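Local structure of cyclohexadienyl dehydratase (Synthetic construct, 5JOS) at residues A57-V62 and L221-Q226; Y211-P214 and E219-N222; I50-S55 and G235-L240. The protein probably catalyses the dehydration of prephenate and arogenate in phenylalanine biosynthesis, using a periplasmic solute-binding protein fold. All coordinates share one frame; numbering follows the deposited sequence.

How the interactions relate
Interactions 1 and 3 both use helix 48-60: its C-terminal end meets helix 218-233 in interaction 1, and an earlier turn meets helix 236-245 in interaction 3. Interaction 2 packs helix 218-233 against the strand that precedes it. Interactions 2 and 3 are buried, while interaction 1 is only partly so. The chemistry follows: a hydroxyl pair and a CH-pi contact in interaction 1, sulfur over a phenyl ring in interaction 2, and aliphatic side chains and a tyrosine packed together in interaction 3, with polar groups bonded to residues beyond its segments. Val224 CG2 lies 3.8 Å from Met213 SD, joining interactions 1 and 2, and a probable Tyr211-Tyr237 hydroxyl bond ties interaction 2 to interaction 3.

Interaction 1 of 3, residues A57-V62 and L221-Q226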
loop_
_atom_site.group_PDB
_atom_site.type_symbol
_atom_site.label_atom_id
_atom_site.label_comp_id
_atom_site.label_asym_id
_atom_site.label_seq_id
_atom_site.Cartn_x
_atom_site.Cartn_y
_atom_site.Cartn_z
ATOM N N ALA A 57 -1.819 -16.594 -8.839
ATOM C CA ALA A 57 -1.461 -17.744 -9.688
ATOM C C ALA A 57 -2.286 -18.966 -9.347
ATOM O O ALA A 57 -2.778 -19.664 -10.233
ATOM C CB ALA A 57 0.031 -18.083 -9.601
ATOM N N LYS A 58 -2.477 -19.177 -8.062
ATOM C CA LYS A 58 -3.160 -20.346 -7.615
ATOM C C LYS A 58 -4.630 -20.186 -7.994
ATOM O O LYS A 58 -5.261 -21.104 -8.422
ATOM C CB LYS A 58 -2.947 -20.459 -6.107
ATOM C CG LYS A 58 -3.675 -21.592 -5.405
ATOM C CD LYS A 58 -3.374 -21.555 -3.895
ATOM C CE LYS A 58 -3.669 -22.895 -3.183
ATOM N NZ LYS A 58 -5.057 -22.987 -2.626
ATOM N N SER A 59 -5.188 -19.005 -7.857
ATOM C CA SER A 59 -6.566 -18.833 -8.279
ATOM C C SER A 59 -6.749 -19.207 -9.791
ATOM O O SER A 59 -7.672 -19.769 -10.185
ATOM C CB SER A 59 -6.900 -17.371 -8.146
ATOM O OG SER A 59 -8.213 -17.148 -8.576
ATOM N N LEU A 60 -5.769 -18.844 -10.596
ATOM C CA LEU A 60 -5.778 -19.130 -11.961
ATOM C C LEU A 60 -5.502 -20.571 -12.293
ATOM O O LEU A 60 -5.702 -20.978 -13.437
ATOM C CB LEU A 60 -4.769 -18.232 -12.664
ATOM C CG LEU A 60 -5.188 -16.757 -12.716
ATOM C CD1 LEU A 60 -3.973 -15.921 -13.069
ATOM C CD2 LEU A 60 -6.264 -16.480 -13.743
ATOM N N GLY A 61 -4.980 -21.326 -11.339
ATOM C CA GLY A 61 -4.608 -22.709 -11.607
ATOM C C GLY A 61 -3.305 -22.720 -12.362
ATOM O O GLY A 61 -3.154 -23.587 -13.197
ATOM N N VAL A 62 -2.390 -21.774 -12.140
ATOM C CA VAL A 62 -1.073 -21.793 -12.836
ATOM C C VAL A 62 0.106 -21.588 -11.885
ATOM O O VAL A 62 -0.078 -21.137 -10.766
ATOM C CB VAL A 62 -0.971 -20.719 -13.962
ATOM C CG1 VAL A 62 -2.120 -20.901 -14.960
ATOM C CG2 VAL A 62 -0.974 -19.289 -13.416
ATOM N N LEU A 221 -7.930 -7.904 -16.558
ATOM C CA LEU A 221 -8.109 -6.887 -15.552
ATOM C C LEU A 221 -9.415 -7.182 -14.755
ATOM O O LEU A 221 -9.460 -7.043 -13.547
ATOM C CB LEU A 221 -8.200 -5.521 -16.180
ATOM C CG LEU A 221 -8.659 -4.471 -15.181
ATOM C CD1 LEU A 221 -7.444 -4.077 -14.397
ATOM C CD2 LEU A 221 -9.288 -3.227 -15.767
ATOM N N ASN A 222 -10.488 -7.512 -15.449
ATOM C CA ASN A 222 -11.746 -7.881 -14.753
ATOM C C ASN A 222 -11.583 -9.099 -13.834
ATOM O O ASN A 222 -12.205 -9.144 -12.777
ATOM C CB ASN A 222 -12.814 -8.213 -15.753
ATOM C CG ASN A 222 -13.358 -6.967 -16.437
ATOM O OD1 ASN A 222 -13.064 -5.858 -16.090
ATOM N ND2 ASN A 222 -14.117 -7.177 -17.413
ATOM N N TYR A 223 -10.840 -10.104 -14.308
ATOM C CA TYR A 223 -10.542 -11.234 -13.453
ATOM C C TYR A 223 -9.867 -10.741 -12.198
ATOM O O TYR A 223 -10.225 -11.094 -11.118
ATOM C CB TYR A 223 -9.577 -12.221 -14.126
ATOM C CG TYR A 223 -9.397 -13.552 -13.375
ATOM C CD1 TYR A 223 -8.572 -13.649 -12.255
ATOM C CD2 TYR A 223 -10.026 -14.734 -13.815
ATOM C CE1 TYR A 223 -8.446 -14.863 -11.563
ATOM C CE2 TYR A 223 -9.883 -15.939 -13.118
ATOM C CZ TYR A 223 -9.079 -15.992 -11.995
ATOM O OH TYR A 223 -8.888 -17.177 -11.294
ATOM N N VAL A 224 -8.812 -9.971 -12.355
ATOM C CA VAL A 224 -8.073 -9.479 -11.179
ATOM C C VAL A 224 -8.886 -8.740 -10.203
ATOM O O VAL A 224 -8.724 -8.946 -8.971
ATOM C CB VAL A 224 -6.842 -8.640 -11.552
ATOM C CG1 VAL A 224 -6.162 -8.057 -10.320
ATOM C CG2 VAL A 224 -5.868 -9.484 -12.277
ATOM N N ASN A 225 -9.754 -7.866 -10.708
ATOM C CA ASN A 225 -10.667 -7.131 -9.868
ATOM C C ASN A 225 -11.679 -7.985 -9.149
ATOM O O ASN A 225 -11.989 -7.746 -7.966
ATOM C CB ASN A 225 -11.393 -6.031 -10.679
ATOM C CG ASN A 225 -10.448 -4.804 -10.958
ATOM O OD1 ASN A 225 -9.451 -4.631 -10.295
ATOM N ND2 ASN A 225 -10.777 -3.995 -11.928
ATOM N N GLN A 226 -12.286 -8.933 -9.848
ATOM C CA GLN A 226 -13.125 -9.911 -9.137
ATOM C C GLN A 226 -12.307 -10.699 -8.121
ATOM O O GLN A 226 -12.731 -10.992 -7.025
ATOM C CB GLN A 226 -13.648 -10.902 -10.114
ATOM C CG GLN A 226 -14.691 -10.294 -11.002
ATOM C CD GLN A 226 -14.762 -11.027 -12.295
ATOM O OE1 GLN A 226 -13.988 -11.954 -12.592
ATOM N NE2 GLN A 226 -15.720 -10.652 -13.071
#
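Tyr223 reaches out from helix 218-233 and meets the last turn of helix 48-60 with its phenol end, which Ser59 and Leu60 receive in two different ways. The helices are well separated here, the CA atoms of Leu60 and Tyr223 lying 9.3 Å apart, so the long aromatic side chain does most of the bridging. CG of Tyr223 is turned anti to its own backbone N (chi1 -170°), which sends the ring straight across the gap. Leu60 arrives over one face of that ring. Its CB does not point at the other helix, but with CG anti to its carbonyl carbon (chi1 -70°) the side chain runs past the tyrosine in the opposite sense, and CD2, the branch not extended away from CA, lies over the ring. That methyl, CD2, is 3.6 Å from the ring centroid and 21° off the normal, a CH-pi contact displaced toward the hydroxyl-bearing rim: its closest ring atom is Tyr223 CZ. Ser59 comes in at the ring edge, near the ring plane, where Ser59 OG and Tyr223 OH share a hydrogen bond of 2.8 Å. Either hydroxyl could be the donor.

Just beyond, Gly61 ends helix 48-60 in a Schellman motif, with Val62 N bonded back to Ala57 O. Leu60 is also packed on Leu16 and Met20 of helix 15-22. The contact therefore splits the phenol by character: the aromatic face is paired with a methyl, and the hydroxyl with another hydroxyl, a combination likely to restrain both the tilt of the ring and the position of its oxygen at a partly buried boundary.

Interaction 2 of 3, residues Y211-P214 and E219-N222; sequences YMMP and EFLN
Met213 lays its sulfur over one face of the Phe220 ring, a Met-aromatic contact between the end of strand 205-213 and the first turns of helix 218-233, joined by a short connection. SD stands 4.3 Å from the ring centroid and 27° off the normal, leaning toward the CD2 side, with Phe220 CD2 at 3.9 Å. The thioether bends at its last torsion (chi3 -77°), turning CE away from the ring and toward Leu221, whose isobutyl group lies roughly at right angles to the methionine chain. With an alanine in place of Met213, the Phe220 face would probably lose its sulfur partner and a gap would open against the backbone of Leu221.

Next outward, Ile85 of strand 85-86 and Ser103 also touch the methionine side chain, and backbone hydrogen bonding to Asp101 fixes its strand. Phe220 in turn packs on Arg15 and Leu16 of helix 15-22, so its ring is a link between that helix and the methionine. Its backbone N is bonded to Asp217 OD1, which ties down the start of the helix. The sulfur also comes right up to the helix backbone: Met213 SD is 3.7 Å from Leu221 CA.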
loop_
_atom_site.group_PDB
_atom_site.type_symbol
_atom_site.label_atom_id
_atom_site.label_comp_id
_atom_site.label_asym_id
_atom_site.label_seq_id
_atom_site.Cartn_x
_atom_site.Cartn_y
_atom_site.Cartn_z
ATOM N N TYR A 211 -2.322 -3.212 -8.711
ATOM C CA TYR A 211 -1.534 -4.094 -9.601
ATOM C C TYR A 211 -1.595 -3.568 -11.047
ATOM O O TYR A 211 -2.620 -3.250 -11.556
ATOM C CB TYR A 211 -1.942 -5.558 -9.455
ATOM C CG TYR A 211 -1.857 -5.990 -7.997
ATOM C CD1 TYR A 211 -0.708 -5.889 -7.309
ATOM C CD2 TYR A 211 -2.958 -6.448 -7.331
ATOM C CE1 TYR A 211 -0.640 -6.260 -5.972
ATOM C CE2 TYR A 211 -2.891 -6.864 -6.010
ATOM C CZ TYR A 211 -1.742 -6.710 -5.328
ATOM O OH TYR A 211 -1.682 -7.016 -3.983
ATOM N N MET A 212 -0.450 -3.509 -11.682
ATOM C CA MET A 212 -0.342 -2.847 -12.947
ATOM C C MET A 212 -0.315 -3.829 -14.079
ATOM O O MET A 212 0.480 -4.763 -14.061
ATOM C CB MET A 212 0.957 -2.069 -12.952
ATOM C CG MET A 212 0.928 -0.815 -13.757
ATOM S SD MET A 212 2.399 0.254 -13.724
ATOM C CE MET A 212 3.787 -0.798 -13.904
ATOM N N MET A 213 -1.189 -3.607 -15.058
ATOM C CA MET A 213 -1.406 -4.506 -16.201
ATOM C C MET A 213 -1.239 -3.773 -17.553
ATOM O O MET A 213 -1.473 -2.548 -17.621
ATOM C CB MET A 213 -2.853 -5.098 -16.120
ATOM C CG MET A 213 -2.909 -6.261 -15.145
ATOM S SD MET A 213 -4.540 -6.827 -14.591
ATOM C CE MET A 213 -4.788 -5.521 -13.469
ATOM N N PRO A 214 -0.833 -4.481 -18.612
ATOM C CA PRO A 214 -0.753 -3.767 -19.909
ATOM C C PRO A 214 -2.137 -3.351 -20.349
ATOM O O PRO A 214 -3.112 -4.005 -20.084
ATOM C CB PRO A 214 -0.135 -4.791 -20.865
ATOM C CG PRO A 214 -0.411 -6.107 -20.233
ATOM C CD PRO A 214 -0.427 -5.891 -18.749
ATOM N N GLU A 219 -10.229 -8.417 -19.975
ATOM C CA GLU A 219 -10.554 -9.701 -19.471
ATOM C C GLU A 219 -9.683 -10.042 -18.281
ATOM O O GLU A 219 -10.188 -10.300 -17.212
ATOM C CB GLU A 219 -10.371 -10.745 -20.578
ATOM C CG GLU A 219 -11.164 -11.996 -20.311
ATOM C CD GLU A 219 -11.220 -12.943 -21.514
ATOM O OE1 GLU A 219 -12.213 -12.874 -22.277
ATOM O OE2 GLU A 219 -10.238 -13.723 -21.676
ATOM N N PHE A 220 -8.368 -9.922 -18.423
ATOM C CA PHE A 220 -7.499 -10.171 -17.296
ATOM C C PHE A 220 -7.770 -9.149 -16.188
ATOM O O PHE A 220 -7.870 -9.471 -15.005
ATOM C CB PHE A 220 -6.057 -10.114 -17.738
ATOM C CG PHE A 220 -5.036 -10.563 -16.687
ATOM C CD1 PHE A 220 -5.330 -11.479 -15.745
ATOM C CD2 PHE A 220 -3.784 -10.027 -16.688
ATOM C CE1 PHE A 220 -4.394 -11.899 -14.821
ATOM C CE2 PHE A 220 -2.837 -10.412 -15.774
ATOM C CZ PHE A 220 -3.136 -11.372 -14.840
ATOM N N LEU A 221 -7.930 -7.904 -16.558
ATOM C CA LEU A 221 -8.109 -6.887 -15.552
ATOM C C LEU A 221 -9.415 -7.182 -14.755
ATOM O O LEU A 221 -9.460 -7.043 -13.547
ATOM C CB LEU A 221 -8.200 -5.521 -16.180
ATOM C CG LEU A 221 -8.659 -4.471 -15.181
ATOM C CD1 LEU A 221 -7.444 -4.077 -14.397
ATOM C CD2 LEU A 221 -9.288 -3.227 -15.767
ATOM N N ASN A 222 -10.488 -7.512 -15.449
ATOM C CA ASN A 222 -11.746 -7.881 -14.753
ATOM C C ASN A 222 -11.583 -9.099 -13.834
ATOM O O ASN A 222 -12.205 -9.144 -12.777
ATOM C CB ASN A 222 -12.814 -8.213 -15.753
ATOM C CG ASN A 222 -13.358 -6.967 -16.437
ATOM O OD1 ASN A 222 -13.064 -5.858 -16.090
ATOM N ND2 ASN A 222 -14.117 -7.177 -17.413
#

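Interaction 3 of 3, residues I50-S55 and G235-L240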
loop_
_atom_site.group_PDB
_atom_site.type_symbol
_atom_site.label_atom_id
_atom_site.label_comp_id
_atom_site.label_asym_id
_atom_site.label_seq_id
_atom_site.Cartn_x
_atom_site.Cartn_y
_atom_site.Cartn_z
ATOM N N ILE A 50 4.346 -10.663 -2.803
ATOM C CA ILE A 50 4.879 -11.942 -3.211
ATOM C C ILE A 50 3.900 -12.949 -2.748
ATOM O O ILE A 50 3.560 -13.848 -3.538
ATOM C CB ILE A 50 6.253 -12.198 -2.654
ATOM C CG1 ILE A 50 7.206 -11.090 -3.024
ATOM C CG2 ILE A 50 6.804 -13.587 -3.032
ATOM C CD1 ILE A 50 7.441 -10.848 -4.490
ATOM N N ASP A 51 3.408 -12.789 -1.505
ATOM C CA ASP A 51 2.347 -13.618 -1.041
ATOM C C ASP A 51 1.103 -13.471 -1.966
ATOM O O ASP A 51 0.399 -14.451 -2.269
ATOM C CB ASP A 51 1.935 -13.250 0.373
ATOM C CG ASP A 51 2.896 -13.690 1.410
ATOM O OD1 ASP A 51 3.930 -14.307 1.079
ATOM O OD2 ASP A 51 2.558 -13.503 2.616
ATOM N N VAL A 52 0.710 -12.249 -2.289
ATOM C CA VAL A 52 -0.522 -12.046 -3.113
ATOM C C VAL A 52 -0.323 -12.661 -4.515
ATOM O O VAL A 52 -1.183 -13.309 -5.036
ATOM C CB VAL A 52 -0.785 -10.537 -3.302
ATOM C CG1 VAL A 52 -1.934 -10.253 -4.220
ATOM C CG2 VAL A 52 -1.066 -9.846 -1.991
ATOM N N ALA A 53 0.843 -12.453 -5.106
ATOM C CA ALA A 53 1.137 -13.009 -6.399
ATOM C C ALA A 53 0.906 -14.502 -6.430
ATOM O O ALA A 53 0.355 -15.012 -7.372
ATOM C CB ALA A 53 2.564 -12.727 -6.786
ATOM N N LYS A 54 1.344 -15.212 -5.390
ATOM C CA LYS A 54 1.178 -16.627 -5.352
ATOM C C LYS A 54 -0.238 -16.998 -5.258
ATOM O O LYS A 54 -0.677 -17.962 -5.805
ATOM C CB LYS A 54 1.885 -17.227 -4.145
ATOM C CG LYS A 54 3.350 -17.096 -4.387
ATOM C CD LYS A 54 4.131 -17.557 -3.176
ATOM C CE LYS A 54 5.588 -17.526 -3.598
ATOM N NZ LYS A 54 6.411 -17.741 -2.380
ATOM N N SER A 55 -0.979 -16.243 -4.513
ATOM C CA SER A 55 -2.394 -16.549 -4.412
ATOM C C SER A 55 -3.163 -16.212 -5.748
ATOM O O SER A 55 -4.039 -16.958 -6.171
ATOM C CB SER A 55 -2.855 -15.823 -3.144
ATOM O OG SER A 55 -4.225 -15.786 -3.164
ATOM N N GLY A 235 -11.171 -12.080 3.904
ATOM C CA GLY A 235 -10.325 -11.692 5.048
ATOM C C GLY A 235 -8.850 -11.841 4.768
ATOM O O GLY A 235 -8.032 -11.608 5.649
ATOM N N THR A 236 -8.499 -12.196 3.541
ATOM C CA THR A 236 -7.109 -12.444 3.243
ATOM C C THR A 236 -6.306 -11.141 3.298
ATOM O O THR A 236 -5.180 -11.165 3.764
ATOM C CB THR A 236 -6.958 -13.098 1.859
ATOM O OG1 THR A 236 -7.988 -14.074 1.749
ATOM C CG2 THR A 236 -5.561 -13.740 1.708
ATOM N N TYR A 237 -6.846 -10.013 2.838
ATOM C CA TYR A 237 -6.054 -8.790 2.959
ATOM C C TYR A 237 -5.882 -8.383 4.452
ATOM O O TYR A 237 -4.832 -7.829 4.817
ATOM C CB TYR A 237 -6.545 -7.594 2.140
ATOM C CG TYR A 237 -6.004 -7.625 0.712
ATOM C CD1 TYR A 237 -4.705 -7.275 0.440
ATOM C CD2 TYR A 237 -6.763 -8.093 -0.351
ATOM C CE1 TYR A 237 -4.158 -7.364 -0.825
ATOM C CE2 TYR A 237 -6.200 -8.184 -1.647
ATOM C CZ TYR A 237 -4.909 -7.792 -1.871
ATOM O OH TYR A 237 -4.285 -7.772 -3.098
ATOM N N GLU A 238 -6.863 -8.627 5.277
ATOM C CA GLU A 238 -6.710 -8.299 6.685
ATOM C C GLU A 238 -5.498 -9.038 7.272
ATOM O O GLU A 238 -4.721 -8.457 7.994
ATOM C CB GLU A 238 -7.935 -8.714 7.495
ATOM C CG GLU A 238 -9.065 -7.753 7.396
ATOM C CD GLU A 238 -10.351 -8.321 7.973
ATOM O OE1 GLU A 238 -11.418 -8.019 7.386
ATOM O OE2 GLU A 238 -10.303 -9.088 8.980
ATOM N N LYS A 239 -5.367 -10.327 6.955
ATOM C CA LYS A 239 -4.287 -11.163 7.512
ATOM C C LYS A 239 -2.946 -10.695 6.971
ATOM O O LYS A 239 -1.964 -10.647 7.663
ATOM C CB LYS A 239 -4.481 -12.631 7.132
ATOM C CG LYS A 239 -5.142 -13.413 8.219
ATOM C CD LYS A 239 -6.653 -13.330 8.155
ATOM C CE LYS A 239 -7.242 -14.720 8.362
ATOM N NZ LYS A 239 -8.705 -14.758 8.067
ATOM N N LEU A 240 -2.930 -10.309 5.726
ATOM C CA LEU A 240 -1.741 -9.748 5.143
ATOM C C LEU A 240 -1.326 -8.430 5.767
ATOM O O LEU A 240 -0.128 -8.170 5.970
ATOM C CB LEU A 240 -1.958 -9.525 3.647
ATOM C CG LEU A 240 -2.054 -10.790 2.790
ATOM C CD1 LEU A 240 -2.358 -10.361 1.337
ATOM C CD2 LEU A 240 -0.717 -11.486 2.849
#
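Val52 of helix 48-60 packs against both Tyr237 and Leu240, one turn apart on helix 236-245, while Asp51 next door meets Leu240 alone. The two short helical segments run nearly antiparallel, at 154°, with axes 11.6 Å apart, a spacing filled by side chains.

Gly235 starts the second segment at a sharp break. Its positive phi (95°) makes it the C-prime residue of a Schellman motif closing helix 218-233, with Thr236 N bonded to Met231 O, and it also occupies the N-cap position of the next helix. One residue thus ends one helix and begins another.

Tyr237 follows, its CB not aimed at Val52 but its hydroxyl end coming close. The valine crosses the tyrosine at about a right angle: Val52 CG1 lies 3.6 Å from Tyr237 OH, and CG2 approaches the ring obliquely, 4.1 Å from CE1. The hydroxyl finds its polar partner in Tyr211 OH, while Leu228 and Met231 of helix 218-233 pack on the ring.

Leu240, a turn later, spreads its two methyls between neighbours. CD1 meets Val52 CG2 at 3.6 Å; CD2 lies beside Asp51, 3.9 Å from OD2. Val52 can touch both residues because its branches diverge: CG1 is anti to the backbone N (chi1 175°) and CG2 lies beside it. Asp51 OD2 is engaged by Trp244 NE1 in a hydrogen bond and by Lys243 NZ in a salt bridge, both further along helix 236-245, so the aliphatic contact is bordered by a charged one.

A C-terminal helix packing back on an early helix, with 179 residues between the segments, fits the periplasmic solute-binding protein fold, in which the chain returns to its first lobe.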